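Local coordinates for protein UL37 (Suid herpesvirus 1, PDB 4K70) that is a herpesvirus inner tegument protein, present here as its N-terminal half, and probably helps control the intracellular trafficking of viral particles, at residues Glu325-Ser330 with Glu424-His429; Ala302-Val307 with Asp351-Ala356; Pro362-Ala367 with Ala414-Pro419; Leu192-Ala197 with Glu221-Arg226. All blocks are in the same frame, centred on the assembly; numbering follows the deposited sequence. Where two conformers were deposited one is given.

Interaction 1: Glu325-Ser330 with Glu424-His429; sequences EAVQAS and EHVVRH
Val327 against Val426 and Ser330 against the His429 ring make this a sparse helix-helix contact, in which the C-terminal end of helix 321-329 meets helix 422-431 in the all-helical N-terminal half of UL37. The backbones are closest at Gln328 and Val426, whose CA atoms lie 6.4 Å apart, yet the direct apolar contact is thin: CG1 of Val327 only just reaches CG1 of Val426, at 4.5 Å. Val377 of helix 366-385 touches both valines and so completes the hydrophobic side of the junction.

The polar side is built around the end of helix 321-329. Ser330, in the loop that follows, turns its hydroxyl back on the last turn, where OG donates to Ala326 O at 2.8 Å, with the donor tilted 25° from the carbonyl plane. Its own carbonyl faces the other helix: Ser330 O lies 3.3 Å from His429 CD2, at the edge of the imidazole and near its plane. The His429 side chain arrives there because CG is anti to the backbone N (chi1 -162°), which carries the ring across to the helix end.

Two waters fill out the joint. One lies 2.8 Å from Ser330 O and 3.1 Å from Val426 O and can bridge the backbones, though more acceptors surround it than it has protons. The other donates to Ala329 O at 3.3 Å and lies in the imidazole plane, 2.6 Å from His429 NE2.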
loop_
_atom_site.group_PDB
_atom_site.type_symbol
_atom_site.label_atom_id
_atom_site.label_comp_id
_atom_site.label_asym_id
_atom_site.label_seq_id
_atom_site.Cartn_x
_atom_site.Cartn_y
_atom_site.Cartn_z
ATOM N N GLU A 325 -6.822 12.931 20.904
ATOM C CA GLU A 325 -8.082 12.216 21.101
ATOM C C GLU A 325 -8.622 11.653 19.778
ATOM O O GLU A 325 -9.024 10.483 19.704
ATOM C CB GLU A 325 -9.131 13.121 21.769
ATOM C CG GLU A 325 -8.837 13.398 23.245
ATOM C CD GLU A 325 -9.775 14.436 23.873
ATOM O OE1 GLU A 325 -10.815 14.757 23.248
ATOM O OE2 GLU A 325 -9.465 14.930 24.989
ATOM N N ALA A 326 -8.645 12.486 18.741
ATOM C CA ALA A 326 -9.182 12.037 17.453
ATOM C C ALA A 326 -8.315 10.943 16.830
ATOM O O ALA A 326 -8.830 10.028 16.185
ATOM C CB ALA A 326 -9.365 13.209 16.501
ATOM N N VAL A 327 -6.998 11.035 17.028
ATOM C CA VAL A 327 -6.066 10.016 16.535
ATOM C C VAL A 327 -6.292 8.685 17.251
ATOM O O VAL A 327 -6.262 7.619 16.642
ATOM C CB VAL A 327 -4.574 10.429 16.745
ATOM C CG1 VAL A 327 -3.678 9.187 16.698
ATOM C CG2 VAL A 327 -4.133 11.492 15.712
ATOM N N GLN A 328 -6.495 8.750 18.559
ATOM C CA GLN A 328 -6.771 7.550 19.329
ATOM C C GLN A 328 -8.074 6.901 18.901
ATOM O O GLN A 328 -8.176 5.675 18.867
ATOM C CB GLN A 328 -6.855 7.882 20.813
ATOM C CG GLN A 328 -5.525 8.017 21.496
ATOM C CD GLN A 328 -5.700 8.429 22.938
ATOM O OE1 GLN A 328 -5.747 9.620 23.258
ATOM N NE2 GLN A 328 -5.828 7.449 23.815
ATOM N N ALA A 329 -9.073 7.715 18.577
ATOM C CA ALA A 329 -10.401 7.173 18.263
ATOM C C ALA A 329 -10.489 6.567 16.863
ATOM O O ALA A 329 -11.473 5.898 16.526
ATOM C CB ALA A 329 -11.440 8.248 18.414
ATOM N N SER A 330 -9.473 6.824 16.042
ATOM C CA SER A 330 -9.479 6.414 14.634
ATOM C C SER A 330 -9.317 4.906 14.478
ATOM O O SER A 330 -8.431 4.302 15.086
ATOM C CB SER A 330 -8.341 7.116 13.875
ATOM O OG SER A 330 -8.533 8.520 13.822
ATOM N N GLU A 424 2.345 0.683 19.676
ATOM C CA GLU A 424 1.863 -0.356 18.780
ATOM C C GLU A 424 0.353 -0.552 18.943
ATOM O O GLU A 424 -0.360 -0.846 17.979
ATOM C CB GLU A 424 2.581 -1.680 19.037
ATOM C CG GLU A 424 2.135 -2.774 18.062
ATOM C CD GLU A 424 2.925 -4.068 18.181
ATOM O OE1 GLU A 424 3.779 -4.177 19.088
ATOM O OE2 GLU A 424 2.678 -4.980 17.362
ATOM N N HIS A 425 -0.139 -0.379 20.166
ATOM C CA HIS A 425 -1.556 -0.618 20.431
ATOM C C HIS A 425 -2.409 0.442 19.772
ATOM O O HIS A 425 -3.519 0.160 19.356
ATOM C CB HIS A 425 -1.836 -0.675 21.944
ATOM C CG HIS A 425 -1.369 -1.945 22.584
ATOM N ND1 HIS A 425 -1.556 -2.220 23.921
ATOM C CD2 HIS A 425 -0.714 -3.011 22.067
ATOM C CE1 HIS A 425 -1.050 -3.410 24.197
ATOM N NE2 HIS A 425 -0.529 -3.909 23.090
ATOM N N VAL A 426 -1.893 1.665 19.653
ATOM C CA VAL A 426 -2.634 2.694 18.924
ATOM C C VAL A 426 -2.499 2.490 17.413
ATOM O O VAL A 426 -3.489 2.548 16.658
ATOM C CB VAL A 426 -2.179 4.114 19.301
ATOM C CG1 VAL A 426 -2.914 5.160 18.450
ATOM C CG2 VAL A 426 -2.405 4.356 20.779
ATOM N N VAL A 427 -1.273 2.247 16.968
ATOM C CA VAL A 427 -1.030 2.016 15.541
ATOM C C VAL A 427 -1.844 0.841 14.988
ATOM O O VAL A 427 -2.435 0.934 13.910
ATOM C CB VAL A 427 0.467 1.811 15.242
ATOM C CG1 VAL A 427 0.664 1.364 13.791
ATOM C CG2 VAL A 427 1.246 3.105 15.538
ATOM N N ARG A 428 -1.875 -0.266 15.720
ATOM C CA ARG A 428 -2.619 -1.428 15.249
ATOM C C ARG A 428 -4.111 -1.166 15.117
ATOM O O ARG A 428 -4.777 -1.783 14.288
ATOM C CB ARG A 428 -2.356 -2.668 16.111
ATOM C CG ARG A 428 -2.968 -2.660 17.511
ATOM C CD ARG A 428 -2.570 -3.936 18.248
ATOM N NE ARG A 428 -3.127 -4.000 19.598
ATOM C CZ ARG A 428 -2.809 -4.930 20.491
ATOM N NH1 ARG A 428 -1.930 -5.875 20.184
ATOM N NH2 ARG A 428 -3.368 -4.913 21.693
ATOM N N HIS A 429 -4.628 -0.235 15.910
ATOM C CA HIS A 429 -6.058 0.030 15.929
ATOM C C HIS A 429 -6.557 0.601 14.602
ATOM O O HIS A 429 -7.693 0.366 14.189
ATOM C CB HIS A 429 -6.434 0.963 17.092
ATOM C CG HIS A 429 -7.899 0.933 17.425
ATOM N ND1 HIS A 429 -8.501 -0.167 18.001
ATOM C CD2 HIS A 429 -8.880 1.842 17.225
ATOM C CE1 HIS A 429 -9.793 0.077 18.153
ATOM N NE2 HIS A 429 -10.050 1.288 17.696
HETATM O O HOH W 1 -12.129 2.881 17.610
HETATM O O HOH W 2 -5.888 4.475 16.126
#

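Interaction 2: Ala302-Val307 with Asp351-Ala356; sequences AQAVHV and DLLERA
Leu352 and Leu353, neighbours on helix 347-358, receive Val307 between them, and the contact is wholly apolar. Leu352 comes first along the helix and is the more peripheral of the two. Its CD1 meets Val307 CG1 at 4.0 Å, and the two side chains cross at about a right angle and touch through that one methyl pair.

Leu353 is buried and makes the broader contact. Its branch point takes the other valine methyl, with Leu353 CG 3.8 Å from Val307 CG2. Both leucine methyls also lie close to that methyl, CD2 at 4.0 Å and CD1 at 4.1 Å from Val307 CG2, which therefore sits against the fork of the leucine. The division of labour follows from the valine rotamer: with chi1 at 75°, CG1 stands between the backbone N and the carbonyl carbon and faces Leu352, whereas CG2, anti to the N, is left for Leu353.

The arrangement is the packing of a helix start on the flank of a later helix in an all-helical fold. His306 is the N-cap residue, Val307 opens helix 307-311, and a short 3-10 segment that ends at Val305 leads up to it. From that segment Ala304 adds one methyl, its CB lying 4.2 Å from Leu353 CD1. Phe345 touches both Ala304 and Leu353 at this end of the contact, and Ala310 and Ala311, further along helix 307-311, extend the surface against Leu353. One helical turn beyond Leu352, Ala356 donates from its N to Leu352 O at 3.1 Å and sets its methyl on Ala311.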
loop_
_atom_site.group_PDB
_atom_site.type_symbol
_atom_site.label_atom_id
_atom_site.label_comp_id
_atom_site.label_asym_id
_atom_site.label_seq_id
_atom_site.Cartn_x
_atom_site.Cartn_y
_atom_site.Cartn_z
ATOM N N ALA A 302 -5.567 23.517 14.606
ATOM C CA ALA A 302 -4.404 23.312 13.744
ATOM C C ALA A 302 -3.174 24.143 14.117
ATOM O O ALA A 302 -2.488 24.637 13.227
ATOM C CB ALA A 302 -4.772 23.587 12.292
ATOM N N GLN A 303 -2.888 24.288 15.408
ATOM C CA GLN A 303 -1.767 25.123 15.846
ATOM C C GLN A 303 -0.426 24.534 15.425
ATOM O O GLN A 303 0.519 25.270 15.147
ATOM C CB GLN A 303 -1.802 25.330 17.364
ATOM C CG GLN A 303 -3.020 26.122 17.851
ATOM C CD GLN A 303 -3.222 26.077 19.365
ATOM O OE1 GLN A 303 -2.611 25.275 20.065
ATOM N NE2 GLN A 303 -4.098 26.939 19.867
ATOM N N ALA A 304 -0.357 23.204 15.365
ATOM C CA ALA A 304 0.881 22.510 15.051
ATOM C C ALA A 304 1.386 22.804 13.643
ATOM O O ALA A 304 2.554 22.522 13.337
ATOM C CB ALA A 304 0.732 21.014 15.260
ATOM N N VAL A 305 0.531 23.359 12.782
ATOM C CA VAL A 305 0.977 23.717 11.434
ATOM C C VAL A 305 2.012 24.852 11.495
ATOM O O VAL A 305 2.785 25.047 10.557
ATOM C CB VAL A 305 -0.189 24.103 10.492
ATOM C CG1 VAL A 305 -0.558 25.560 10.667
ATOM C CG2 VAL A 305 0.199 23.830 9.042
ATOM N N HIS A 306 2.014 25.598 12.602
ATOM C CA HIS A 306 3.095 26.539 12.898
ATOM C C HIS A 306 4.083 25.729 13.732
ATOM O O HIS A 306 4.085 25.794 14.953
ATOM C CB HIS A 306 2.534 27.728 13.685
ATOM C CG HIS A 306 3.558 28.752 14.078
ATOM N ND1 HIS A 306 4.864 28.701 13.664
ATOM C CD2 HIS A 306 3.448 29.859 14.856
ATOM C CE1 HIS A 306 5.527 29.732 14.168
ATOM N NE2 HIS A 306 4.691 30.450 14.890
ATOM N N VAL A 307 4.886 24.908 13.064
ATOM C CA VAL A 307 5.642 23.873 13.768
ATOM C C VAL A 307 6.766 24.461 14.636
ATOM O O VAL A 307 7.119 23.897 15.672
ATOM C CB VAL A 307 6.169 22.799 12.785
ATOM C CG1 VAL A 307 7.366 23.326 11.990
ATOM C CG2 VAL A 307 6.506 21.493 13.522
ATOM N N ASP A 351 7.861 14.351 12.411
ATOM C CA ASP A 351 9.283 14.130 12.603
ATOM C C ASP A 351 9.901 15.189 13.526
ATOM O O ASP A 351 10.657 14.873 14.445
ATOM C CB ASP A 351 9.987 14.125 11.239
ATOM C CG ASP A 351 11.477 13.959 11.359
ATOM O OD1 ASP A 351 11.925 12.822 11.637
ATOM O OD2 ASP A 351 12.202 14.963 11.162
ATOM N N LEU A 352 9.561 16.450 13.291
ATOM C CA LEU A 352 10.118 17.539 14.086
ATOM C C LEU A 352 9.578 17.565 15.522
ATOM O O LEU A 352 10.325 17.814 16.452
ATOM C CB LEU A 352 9.862 18.885 13.400
ATOM C CG LEU A 352 10.599 19.159 12.083
ATOM C CD1 LEU A 352 10.062 20.447 11.484
ATOM C CD2 LEU A 352 12.120 19.255 12.314
ATOM N N LEU A 353 8.286 17.309 15.702
ATOM C CA LEU A 353 7.686 17.403 17.035
ATOM C C LEU A 353 8.040 16.193 17.901
ATOM O O LEU A 353 8.209 16.320 19.106
ATOM C CB LEU A 353 6.182 17.604 16.919
ATOM C CG LEU A 353 5.847 18.982 16.343
ATOM C CD1 LEU A 353 4.357 19.091 16.096
ATOM C CD2 LEU A 353 6.327 20.089 17.299
ATOM N N GLU A 354 8.173 15.022 17.284
ATOM C CA GLU A 354 8.687 13.843 17.982
ATOM C C GLU A 354 10.064 14.124 18.588
ATOM O O GLU A 354 10.279 13.953 19.792
ATOM C CB GLU A 354 8.780 12.658 17.022
ATOM C CG GLU A 354 9.423 11.419 17.616
ATOM C CD GLU A 354 9.377 10.215 16.680
ATOM O OE1 GLU A 354 8.446 10.126 15.839
ATOM O OE2 GLU A 354 10.271 9.346 16.792
ATOM N N ARG A 355 10.997 14.555 17.748
ATOM C CA ARG A 355 12.329 14.955 18.216
ATOM C C ARG A 355 12.266 15.976 19.363
ATOM O O ARG A 355 12.888 15.792 20.409
ATOM C CB ARG A 355 13.121 15.509 17.031
ATOM C CG ARG A 355 14.624 15.597 17.241
ATOM C CD ARG A 355 15.362 15.213 15.948
ATOM N NE ARG A 355 14.691 15.707 14.741
ATOM C CZ ARG A 355 14.314 14.949 13.709
ATOM N NH1 ARG A 355 14.535 13.635 13.699
ATOM N NH2 ARG A 355 13.711 15.512 12.671
ATOM N N ALA A 356 11.489 17.036 19.179
ATOM C CA ALA A 356 11.424 18.113 20.160
ATOM C C ALA A 356 10.881 17.649 21.510
ATOM O O ALA A 356 11.392 18.028 22.563
ATOM C CB ALA A 356 10.581 19.252 19.625
#

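Interaction 3: Pro362-Ala367 with Ala414-Pro419; sequences PRLTDA and AALGLP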
loop_
_atom_site.group_PDB
_atom_site.type_symbol
_atom_site.label_atom_id
_atom_site.label_comp_id
_atom_site.label_asym_id
_atom_site.label_seq_id
_atom_site.Cartn_x
_atom_site.Cartn_y
_atom_site.Cartn_z
ATOM N N PRO A 362 12.670 12.009 30.406
ATOM C CA PRO A 362 11.382 11.484 30.875
ATOM C C PRO A 362 10.404 12.521 31.427
ATOM O O PRO A 362 9.216 12.227 31.463
ATOM C CB PRO A 362 11.792 10.532 32.008
ATOM C CG PRO A 362 13.071 11.105 32.521
ATOM C CD PRO A 362 13.779 11.587 31.287
ATOM N N ARG A 363 10.865 13.697 31.848
ATOM C CA ARG A 363 9.953 14.613 32.533
ATOM C C ARG A 363 9.142 15.459 31.559
ATOM O O ARG A 363 9.533 16.564 31.178
ATOM C CB ARG A 363 10.671 15.476 33.569
ATOM C CG ARG A 363 11.397 14.665 34.638
ATOM C CD ARG A 363 12.127 15.563 35.643
ATOM N NE ARG A 363 11.187 16.332 36.440
ATOM C CZ ARG A 363 10.699 15.915 37.600
ATOM N NH1 ARG A 363 11.090 14.749 38.095
ATOM N NH2 ARG A 363 9.845 16.672 38.271
ATOM N N LEU A 364 8.000 14.908 31.167
ATOM C CA LEU A 364 7.071 15.578 30.273
ATOM C C LEU A 364 5.837 16.011 31.042
ATOM O O LEU A 364 5.418 15.327 31.962
ATOM C CB LEU A 364 6.644 14.614 29.174
ATOM C CG LEU A 364 7.752 14.159 28.223
ATOM C CD1 LEU A 364 7.152 13.292 27.119
ATOM C CD2 LEU A 364 8.479 15.362 27.642
ATOM N N THR A 365 5.264 17.148 30.670
ATOM C CA THR A 365 3.948 17.520 31.164
ATOM C C THR A 365 2.877 16.802 30.339
ATOM O O THR A 365 3.143 16.324 29.222
ATOM C CB THR A 365 3.684 19.009 30.992
ATOM O OG1 THR A 365 3.580 19.307 29.588
ATOM C CG2 THR A 365 4.789 19.839 31.640
ATOM N N ASP A 366 1.658 16.760 30.865
ATOM C CA ASP A 366 0.568 16.090 30.151
ATOM C C ASP A 366 0.325 16.709 28.768
ATOM O O ASP A 366 0.053 15.994 27.796
ATOM C CB ASP A 366 -0.724 16.101 30.966
ATOM C CG ASP A 366 -0.665 15.171 32.161
ATOM O OD1 ASP A 366 0.079 14.167 32.112
ATOM O OD2 ASP A 366 -1.373 15.441 33.148
ATOM N N ALA A 367 0.422 18.033 28.676
ATOM C CA ALA A 367 0.206 18.697 27.395
ATOM C C ALA A 367 1.306 18.324 26.392
ATOM O O ALA A 367 1.051 18.173 25.200
ATOM C CB ALA A 367 0.127 20.207 27.581
ATOM N N ALA A 414 6.485 4.986 28.892
ATOM C CA ALA A 414 6.064 5.427 30.233
ATOM C C ALA A 414 6.046 6.949 30.313
ATOM O O ALA A 414 5.070 7.530 30.768
ATOM C CB ALA A 414 6.967 4.838 31.320
ATOM N N ALA A 415 7.110 7.593 29.830
ATOM C CA ALA A 415 7.214 9.050 29.892
ATOM C C ALA A 415 6.130 9.743 29.081
ATOM O O ALA A 415 5.694 10.842 29.416
ATOM C CB ALA A 415 8.599 9.512 29.430
ATOM N N LEU A 416 5.704 9.089 28.007
ATOM C CA LEU A 416 4.637 9.592 27.156
ATOM C C LEU A 416 3.242 9.341 27.770
ATOM O O LEU A 416 2.225 9.786 27.230
ATOM C CB LEU A 416 4.742 8.938 25.772
ATOM C CG LEU A 416 5.877 9.448 24.886
ATOM C CD1 LEU A 416 5.911 8.682 23.575
ATOM C CD2 LEU A 416 5.711 10.942 24.619
ATOM N N GLY A 417 3.199 8.647 28.906
ATOM C CA GLY A 417 1.936 8.391 29.592
ATOM C C GLY A 417 1.130 7.240 29.009
ATOM O O GLY A 417 -0.079 7.133 29.233
ATOM N N LEU A 418 1.804 6.377 28.249
ATOM C CA LEU A 418 1.173 5.221 27.614
ATOM C C LEU A 418 1.519 3.957 28.380
ATOM O O LEU A 418 2.570 3.879 29.007
ATOM C CB LEU A 418 1.702 5.051 26.189
ATOM C CG LEU A 418 1.434 6.189 25.214
ATOM C CD1 LEU A 418 2.287 5.990 23.986
ATOM C CD2 LEU A 418 -0.051 6.236 24.844
ATOM N N PRO A 419 0.653 2.942 28.310
ATOM C CA PRO A 419 1.066 1.667 28.905
ATOM C C PRO A 419 2.087 0.941 28.029
ATOM O O PRO A 419 2.395 1.376 26.910
ATOM C CB PRO A 419 -0.249 0.870 28.978
ATOM C CG PRO A 419 -1.095 1.449 27.905
ATOM C CD PRO A 419 -0.737 2.914 27.815
#
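A type I beta turn running from Ala414 to Gly417 packs here against the bent approach to helix 366-385, in a meeting of two connecting loops. The turn is closed by Gly417 N donating to Ala414 O at 2.9 Å, and Gly417 itself has a positive phi of 80°. In 362-367, a cis peptide bond precedes Pro362, and Arg363 is the centre of an inverse gamma turn, with a weak bond from Leu364 N to Pro362 O. These bends bring Pro362 and Leu364 onto the same turn.

The backbones are nearest at Pro362 and Ala415, whose CA atoms are 4.9 Å apart. Ala415 points its methyl into the approach, and CB rests 3.4 Å from Pro362 O while also meeting the proline ring at CB, 4.2 Å away. The methyl thus packs directly on the carbonyl oxygen. Leu364 completes the contact through one branch: CD1 lies 3.7 Å from Ala415 O and equally near Leu416 CD2. With CG anti to the carbonyl carbon (chi1 -65°), Leu364 sets CD1 near Ala415 O and beside Leu416, and the two leucines run side by side, pointing the same way. Leu416 starts away from 362-367, and it is the end of its side chain that returns to meet Leu364.

Helix 347-358 lies against both leucines, with Val357 touching Leu364 and Leu358 touching Leu416. Helix 366-385 supplies Cys373 against Leu416, and Arg369 both touches Leu364 and donates a weak hydrogen bond from NE to Ala415 O.

Interaction 4: Leu192-Ala197 with Glu221-Arg226; sequences LPLALA and EFFHDR
Leu194, on helix 191-201, and Phe222, in the last turn of helix 208-223, bring their CA atoms to 7.1 Å, the closest backbone approach of the two segments. Residues 192-197 are regular helix, whereas 221-226 widens into a pi-type turn at 221-223 and then leaves the helix at His224, which has positive phi. A type II' beta turn from Phe223 to Arg226 follows, closed by Arg226 N donating to Phe223 O at 2.7 Å.

The core of the contact is a CH-pi interaction. Leu194 CB sits 3.5 Å from the centroid of the Phe222 ring and only 8° off its normal, hence almost exactly over the middle of the face. The ring tip reaches the helix backbone, Phe222 CZ lying 3.4 Å from Leu194 N, and Leu194 CD1 extends back along the phenylalanine to 3.7 Å from Phe222 CD2. The two side chains thus slide past each other in opposite directions, which the leucine achieves by holding CG anti to its own N (chi1 168°). Pro193 meets the same ring at its edge, with CB 3.9 Å from Phe222 CZ. Phe223 is a looser neighbour, touching Leu194 CD1 obliquely.

Ile218, one turn earlier on helix 208-223, packs on Leu194, Ala197 and Phe223, while Ala144 of helix 144-149 touches both Leu194 and Phe223. Beyond helix 191-201, helix 333-342 lies against Leu192 and Leu196.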
loop_
_atom_site.group_PDB
_atom_site.type_symbol
_atom_site.label_atom_id
_atom_site.label_comp_id
_atom_site.label_asym_id
_atom_site.label_seq_id
_atom_site.Cartn_x
_atom_site.Cartn_y
_atom_site.Cartn_z
ATOM N N LEU A 192 -3.328 10.971 -0.570
ATOM C CA LEU A 192 -4.285 11.311 0.488
ATOM C C LEU A 192 -3.838 12.517 1.348
ATOM O O LEU A 192 -4.582 13.486 1.493
ATOM C CB LEU A 192 -4.607 10.083 1.346
ATOM C CG LEU A 192 -5.462 10.327 2.600
ATOM C CD1 LEU A 192 -6.817 10.906 2.228
ATOM C CD2 LEU A 192 -5.602 9.039 3.407
ATOM N N PRO A 193 -2.616 12.470 1.903
ATOM C CA PRO A 193 -2.097 13.592 2.706
ATOM C C PRO A 193 -2.013 14.898 1.913
ATOM O O PRO A 193 -2.174 15.982 2.477
ATOM C CB PRO A 193 -0.676 13.147 3.060
ATOM C CG PRO A 193 -0.688 11.675 2.953
ATOM C CD PRO A 193 -1.722 11.304 1.929
ATOM N N LEU A 194 -1.730 14.795 0.618
ATOM C CA LEU A 194 -1.703 15.966 -0.247
ATOM C C LEU A 194 -3.105 16.553 -0.391
ATOM O O LEU A 194 -3.293 17.754 -0.216
ATOM C CB LEU A 194 -1.108 15.622 -1.632
ATOM C CG LEU A 194 -1.302 16.687 -2.709
ATOM C CD1 LEU A 194 -0.698 18.008 -2.274
ATOM C CD2 LEU A 194 -0.708 16.243 -4.060
ATOM N N ALA A 195 -4.080 15.707 -0.732
ATOM C CA ALA A 195 -5.479 16.134 -0.833
ATOM C C ALA A 195 -5.986 16.751 0.479
ATOM O O ALA A 195 -6.676 17.779 0.482
ATOM C CB ALA A 195 -6.370 14.958 -1.231
ATOM N N LEU A 196 -5.660 16.109 1.592
ATOM C CA LEU A 196 -6.053 16.643 2.902
ATOM C C LEU A 196 -5.437 18.015 3.179
ATOM O O LEU A 196 -6.114 18.901 3.698
ATOM C CB LEU A 196 -5.715 15.654 4.016
ATOM C CG LEU A 196 -6.586 14.388 4.010
ATOM C CD1 LEU A 196 -6.039 13.303 4.928
ATOM C CD2 LEU A 196 -8.027 14.724 4.357
ATOM N N ALA A 197 -4.162 18.204 2.831
ATOM C CA ALA A 197 -3.534 19.500 3.068
ATOM C C ALA A 197 -4.125 20.584 2.166
ATOM O O ALA A 197 -4.312 21.733 2.582
ATOM C CB ALA A 197 -2.009 19.416 2.899
ATOM N N GLU A 221 6.466 18.884 0.836
ATOM C CA GLU A 221 6.244 17.440 0.853
ATOM C C GLU A 221 5.997 16.897 -0.548
ATOM O O GLU A 221 6.359 15.769 -0.862
ATOM C CB GLU A 221 5.033 17.088 1.730
ATOM C CG GLU A 221 5.087 17.600 3.175
ATOM C CD GLU A 221 5.676 16.594 4.147
ATOM O OE1 GLU A 221 6.333 15.634 3.685
ATOM O OE2 GLU A 221 5.480 16.765 5.373
ATOM N N PHE A 222 5.364 17.705 -1.389
ATOM C CA PHE A 222 4.876 17.181 -2.663
ATOM C C PHE A 222 5.387 17.821 -3.946
ATOM O O PHE A 222 5.201 17.255 -5.027
ATOM C CB PHE A 222 3.348 17.185 -2.657
ATOM C CG PHE A 222 2.754 16.342 -1.564
ATOM C CD1 PHE A 222 2.700 14.964 -1.692
ATOM C CD2 PHE A 222 2.260 16.925 -0.403
ATOM C CE1 PHE A 222 2.164 14.185 -0.692
ATOM C CE2 PHE A 222 1.716 16.142 0.599
ATOM C CZ PHE A 222 1.668 14.776 0.452
ATOM N N PHE A 223 6.013 18.988 -3.856
ATOM C CA PHE A 223 6.432 19.660 -5.081
ATOM C C PHE A 223 7.916 19.953 -5.148
ATOM O O PHE A 223 8.468 20.095 -6.239
ATOM C CB PHE A 223 5.602 20.926 -5.329
ATOM C CG PHE A 223 4.177 20.641 -5.708
ATOM C CD1 PHE A 223 3.214 20.450 -4.726
ATOM C CD2 PHE A 223 3.800 20.538 -7.047
ATOM C CE1 PHE A 223 1.899 20.174 -5.066
ATOM C CE2 PHE A 223 2.489 20.267 -7.398
ATOM C CZ PHE A 223 1.531 20.085 -6.408
ATOM N N HIS A 224 8.560 20.001 -3.988
ATOM C CA HIS A 224 9.971 20.366 -3.865
ATOM C C HIS A 224 10.327 21.563 -4.735
ATOM O O HIS A 224 9.986 22.700 -4.401
ATOM C CB HIS A 224 10.883 19.177 -4.177
ATOM C CG HIS A 224 10.774 18.056 -3.185
ATOM N ND1 HIS A 224 11.715 17.836 -2.201
ATOM C CD2 HIS A 224 9.835 17.093 -3.029
ATOM C CE1 HIS A 224 11.362 16.785 -1.483
ATOM N NE2 HIS A 224 10.222 16.315 -1.963
ATOM N N ASP A 225 10.990 21.306 -5.858
ATOM C CA ASP A 225 11.457 22.389 -6.722
ATOM C C ASP A 225 10.577 22.600 -7.947
ATOM O O ASP A 225 10.802 23.520 -8.731
ATOM C CB ASP A 225 12.903 22.153 -7.155
ATOM C CG ASP A 225 13.902 22.556 -6.086
ATOM O OD1 ASP A 225 13.626 23.523 -5.345
ATOM O OD2 ASP A 225 14.961 21.901 -5.986
ATOM N N ARG A 226 9.570 21.752 -8.105
ATOM C CA ARG A 226 8.649 21.856 -9.227
ATOM C C ARG A 226 7.584 22.906 -8.959
ATOM O O ARG A 226 6.791 22.773 -8.028
ATOM C CB ARG A 226 7.970 20.515 -9.470
ATOM C CG ARG A 226 8.887 19.337 -9.292
ATOM C CD ARG A 226 8.145 18.043 -9.544
ATOM N NE ARG A 226 9.034 17.063 -10.155
ATOM C CZ ARG A 226 9.716 16.154 -9.470
ATOM N NH1 ARG A 226 9.598 16.085 -8.145
ATOM N NH2 ARG A 226 10.512 15.313 -10.115
#

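In the fold
Interactions 1, 2 and 3 lie on the same side of the chain's centre, and interaction 3 is 17 Å, centre to centre, from each of the other two. Helix 366-385 joins interactions 1 and 3: it touches the valines of the first and begins within a segment of the third. Helix 347-358 likewise carries one side of interaction 2 and packs on interaction 3. Interaction 4 closes earlier in the chain, yet Glu221 reaches Arg347 and Arg348 on helix 347-358, and helix 333-342 touches interactions 1 and 4. Pro193 of interaction 4 lies nearest a metal, its side chain about 7 Å from a bound sodium ion and about 11 Å from a calcium ion.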